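Local atomic coordinates of FeoA (Thermococcus thioreducens, PDB entry 3E19), a protein that probably takes part in ferrous iron uptake, or in its regulation, as the small SH3-like FeoA component. Residues 5-19 with 64-77. Sequence-based numbering, arbitrary orientation.
Sequences VPLSEMGPGDKGIVV and IGKGLAGRVMVRKL
CD2 of L7 touches CD1 of I64, and the same side chain also packs on I42 and V44 of strand 41-46. On the short helix 66-69, the methyl group CB of A69 lies 4.1 Å from CG of L7, and the carbonyl of A69 accepts a weak hydrogen bond from the amide of S8. A type I turn at 69-72 leads into strand 72-76, where V72 O takes the L7 amide almost in line with its C=O bond (L7 N to V72 O 2.8 Å) and CG1 of V72 abuts both methyls of V18. The bend at chi2 (-57°) lays the M73 sulfur alongside the P6 ring, SD of M73 to CG of P6 3.8 Å; the next bend turns CE onto the V5-P6 peptide. The carbonyl of M73 receives the V19 amide in a nearly straight bond (173° at the hydrogen). V74 is paired by its backbone N and O with V5, and with CG1 anti to its backbone N (chi1 -180°) that methyl presses on CA of G16, 3.6 Å away, and on SD of M10. The bare CA of G16 lets the V74 methyl and R75 O come close. R75 exchanges two backbone bonds with I17, and its CG and CD run across CG1 of V19. K76 brings NZ to OD2 of D14 in a long salt bridge (3.7 Å); the same OD2 is met from above the carboxylate plane by the amide of G11 (G11 N to D14 OD2 2.6 Å). Replacing D14 by an alanine is likely to leave the K76 ammonium without this counter-charge and the G11 amide without its acceptor. L77 donates its amide to K15 O and rests its methyls against I17. Strand 72-76 thus lies antiparallel between strands 4-6 and 15-21, joining both ends of the chain in the small SH3-like β-barrel of the FeoA domain.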
# COMPACT_ATOMS: atom_id res chain seq x y z
N VAL C 5 20.13 -8.27 29.71
CA VAL C 5 21.03 -8.68 28.62
C VAL C 5 20.66 -7.99 27.34
O VAL C 5 19.51 -7.59 27.20
CB VAL C 5 20.93 -10.19 28.40
CG1 VAL C 5 21.43 -10.94 29.64
CG2 VAL C 5 19.55 -10.58 28.03
N PRO C 6 21.62 -7.83 26.42
CA PRO C 6 21.29 -7.33 25.09
C PRO C 6 20.40 -8.30 24.32
O PRO C 6 20.48 -9.52 24.48
CB PRO C 6 22.66 -7.19 24.40
CG PRO C 6 23.65 -7.20 25.52
CD PRO C 6 23.07 -8.09 26.54
N LEU C 7 19.54 -7.75 23.48
CA LEU C 7 18.63 -8.59 22.74
C LEU C 7 19.44 -9.58 21.92
O LEU C 7 19.01 -10.70 21.74
CB LEU C 7 17.72 -7.73 21.88
CG LEU C 7 16.90 -8.40 20.79
CD1 LEU C 7 16.02 -9.38 21.43
CD2 LEU C 7 16.14 -7.29 20.04
N SER C 8 20.61 -9.17 21.44
CA SER C 8 21.56 -10.04 20.68
C SER C 8 21.96 -11.33 21.39
O SER C 8 22.40 -12.28 20.73
CB SER C 8 22.82 -9.25 20.33
OG SER C 8 23.46 -8.75 21.49
N GLU C 9 21.82 -11.36 22.72
CA GLU C 9 22.17 -12.52 23.51
C GLU C 9 21.00 -13.40 23.89
O GLU C 9 21.19 -14.40 24.55
CB GLU C 9 22.98 -12.11 24.76
CG GLU C 9 24.34 -11.65 24.35
CD GLU C 9 25.11 -10.93 25.44
OE1 GLU C 9 24.81 -11.11 26.64
OE2 GLU C 9 26.04 -10.16 25.05
N MET C 10 19.80 -13.07 23.43
CA MET C 10 18.63 -13.81 23.82
C MET C 10 18.29 -14.86 22.77
O MET C 10 18.60 -14.74 21.61
CB MET C 10 17.45 -12.87 24.00
CG MET C 10 17.65 -11.95 25.15
SD MET C 10 16.32 -10.74 25.22
CE MET C 10 14.96 -11.79 25.78
N GLY C 11 17.65 -15.91 23.19
CA GLY C 11 17.44 -17.04 22.28
C GLY C 11 15.98 -17.32 22.10
O GLY C 11 15.17 -16.86 22.90
N PRO C 12 15.64 -18.10 21.08
CA PRO C 12 14.27 -18.46 20.79
C PRO C 12 13.52 -18.86 22.07
O PRO C 12 14.06 -19.58 22.93
CB PRO C 12 14.42 -19.65 19.85
CG PRO C 12 15.64 -19.33 19.09
CD PRO C 12 16.57 -18.73 20.12
N GLY C 13 12.30 -18.38 22.19
CA GLY C 13 11.53 -18.58 23.39
C GLY C 13 11.69 -17.52 24.47
O GLY C 13 10.79 -17.39 25.28
N ASP C 14 12.82 -16.81 24.55
CA ASP C 14 12.98 -15.78 25.60
C ASP C 14 11.98 -14.65 25.39
O ASP C 14 11.66 -14.28 24.24
CB ASP C 14 14.36 -15.14 25.58
CG ASP C 14 15.47 -16.10 25.90
OD1 ASP C 14 15.17 -17.21 26.38
OD2 ASP C 14 16.64 -15.74 25.63
N LYS C 15 11.49 -14.11 26.50
CA LYS C 15 10.69 -12.90 26.51
C LYS C 15 11.28 -11.92 27.51
O LYS C 15 11.76 -12.32 28.57
CB LYS C 15 9.28 -13.16 27.03
CG LYS C 15 8.44 -14.13 26.28
CD LYS C 15 7.04 -14.17 26.93
CE LYS C 15 6.34 -12.79 26.89
NZ LYS C 15 4.84 -12.83 26.66
N GLY C 16 11.13 -10.64 27.21
CA GLY C 16 11.57 -9.62 28.13
C GLY C 16 10.99 -8.24 27.83
O GLY C 16 10.25 -8.04 26.86
N ILE C 17 11.41 -7.29 28.63
CA ILE C 17 10.96 -5.91 28.54
C ILE C 17 12.18 -5.07 28.24
O ILE C 17 13.19 -5.16 28.94
CB ILE C 17 10.33 -5.41 29.89
CG1 ILE C 17 9.19 -6.29 30.32
CG2 ILE C 17 9.84 -3.95 29.78
CD1 ILE C 17 8.79 -6.08 31.81
N VAL C 18 12.09 -4.22 27.22
CA VAL C 18 13.20 -3.34 26.91
C VAL C 18 13.41 -2.33 28.03
O VAL C 18 12.44 -1.69 28.49
CB VAL C 18 12.95 -2.55 25.61
CG1 VAL C 18 14.12 -1.62 25.33
CG2 VAL C 18 12.62 -3.50 24.44
N VAL C 19 14.66 -2.15 28.44
CA VAL C 19 14.98 -1.28 29.56
C VAL C 19 15.75 -0.07 29.08
O VAL C 19 15.59 0.99 29.65
CB VAL C 19 15.72 -2.00 30.74
CG1 VAL C 19 14.80 -3.00 31.40
CG2 VAL C 19 17.07 -2.63 30.33
N ILE C 64 15.85 -8.51 12.93
CA ILE C 64 16.83 -7.53 13.33
C ILE C 64 18.21 -8.15 13.24
O ILE C 64 18.37 -9.35 13.44
CB ILE C 64 16.49 -7.03 14.78
CG1 ILE C 64 17.41 -5.90 15.20
CG2 ILE C 64 16.45 -8.20 15.83
CD1 ILE C 64 16.84 -5.12 16.45
N GLY C 65 19.21 -7.34 12.92
CA GLY C 65 20.57 -7.81 12.85
C GLY C 65 21.14 -7.90 14.23
O GLY C 65 20.74 -7.14 15.11
N LYS C 66 22.08 -8.82 14.42
CA LYS C 66 22.75 -8.97 15.72
C LYS C 66 23.41 -7.69 16.19
O LYS C 66 23.38 -7.36 17.39
CB LYS C 66 23.83 -10.07 15.66
CG LYS C 66 23.28 -11.47 15.65
CD LYS C 66 24.07 -12.43 16.50
CE LYS C 66 23.14 -13.52 17.10
NZ LYS C 66 23.79 -14.88 17.16
N GLY C 67 24.04 -6.97 15.27
CA GLY C 67 24.66 -5.67 15.63
C GLY C 67 23.69 -4.67 16.24
O GLY C 67 23.94 -4.15 17.34
N LEU C 68 22.58 -4.40 15.55
CA LEU C 68 21.61 -3.44 16.05
C LEU C 68 20.94 -3.96 17.33
O LEU C 68 20.69 -3.17 18.26
CB LEU C 68 20.55 -3.05 15.01
CG LEU C 68 19.67 -1.85 15.39
CD1 LEU C 68 20.46 -0.55 15.73
CD2 LEU C 68 18.62 -1.55 14.31
N ALA C 69 20.70 -5.27 17.38
CA ALA C 69 20.15 -5.95 18.54
C ALA C 69 21.03 -5.85 19.81
O ALA C 69 20.52 -5.85 20.92
CB ALA C 69 19.86 -7.40 18.19
N GLY C 70 22.34 -5.69 19.65
CA GLY C 70 23.24 -5.37 20.74
C GLY C 70 22.98 -4.07 21.46
O GLY C 70 23.41 -3.87 22.60
N ARG C 71 22.30 -3.15 20.80
CA ARG C 71 21.91 -1.91 21.40
C ARG C 71 20.63 -1.95 22.21
O ARG C 71 20.29 -0.94 22.85
CB ARG C 71 21.69 -0.82 20.35
CG ARG C 71 22.81 -0.66 19.38
CD ARG C 71 24.08 -0.12 19.93
NE ARG C 71 24.76 0.44 18.77
CZ ARG C 71 25.14 1.71 18.61
NH1 ARG C 71 24.99 2.61 19.58
NH2 ARG C 71 25.74 2.08 17.47
N VAL C 72 19.90 -3.07 22.17
CA VAL C 72 18.66 -3.18 22.89
C VAL C 72 18.90 -3.94 24.23
O VAL C 72 19.18 -5.12 24.20
CB VAL C 72 17.58 -3.84 22.05
CG1 VAL C 72 16.27 -3.88 22.78
CG2 VAL C 72 17.43 -3.14 20.74
N MET C 73 18.82 -3.27 25.38
CA MET C 73 19.01 -3.98 26.67
C MET C 73 17.66 -4.41 27.19
O MET C 73 16.72 -3.60 27.29
CB MET C 73 19.69 -3.04 27.72
CG MET C 73 21.08 -2.60 27.32
SD MET C 73 22.18 -4.02 27.02
CE MET C 73 21.78 -4.95 28.57
N VAL C 74 17.55 -5.65 27.57
CA VAL C 74 16.26 -6.22 27.87
C VAL C 74 16.36 -6.84 29.26
O VAL C 74 17.37 -7.49 29.58
CB VAL C 74 15.92 -7.28 26.83
CG1 VAL C 74 14.55 -7.94 27.08
CG2 VAL C 74 15.96 -6.63 25.45
N ARG C 75 15.33 -6.65 30.07
CA ARG C 75 15.20 -7.47 31.28
C ARG C 75 14.32 -8.68 30.98
O ARG C 75 13.20 -8.52 30.53
CB ARG C 75 14.64 -6.67 32.43
CG ARG C 75 13.25 -6.05 32.26
CD ARG C 75 12.97 -5.21 33.53
NE ARG C 75 12.77 -6.03 34.73
CZ ARG C 75 12.75 -5.56 35.99
NH1 ARG C 75 12.53 -6.42 36.98
NH2 ARG C 75 13.03 -4.28 36.28
N LYS C 76 14.87 -9.88 31.18
CA LYS C 76 14.15 -11.12 30.92
C LYS C 76 13.02 -11.29 31.90
O LYS C 76 13.11 -10.87 33.07
CB LYS C 76 15.08 -12.32 31.02
CG LYS C 76 16.06 -12.37 29.85
CD LYS C 76 17.08 -13.54 29.95
CE LYS C 76 16.55 -14.83 29.33
NZ LYS C 76 17.67 -15.85 29.19
N LEU C 77 11.96 -11.90 31.41
CA LEU C 77 10.78 -12.13 32.24
C LEU C 77 10.74 -13.55 32.81
O LEU C 77 11.40 -14.44 32.26
CB LEU C 77 9.52 -11.82 31.45
CG LEU C 77 9.27 -10.32 31.42
CD1 LEU C 77 8.16 -10.02 30.44
CD2 LEU C 77 8.97 -9.78 32.86
O HOH W 1 11.97 -15.35 29.02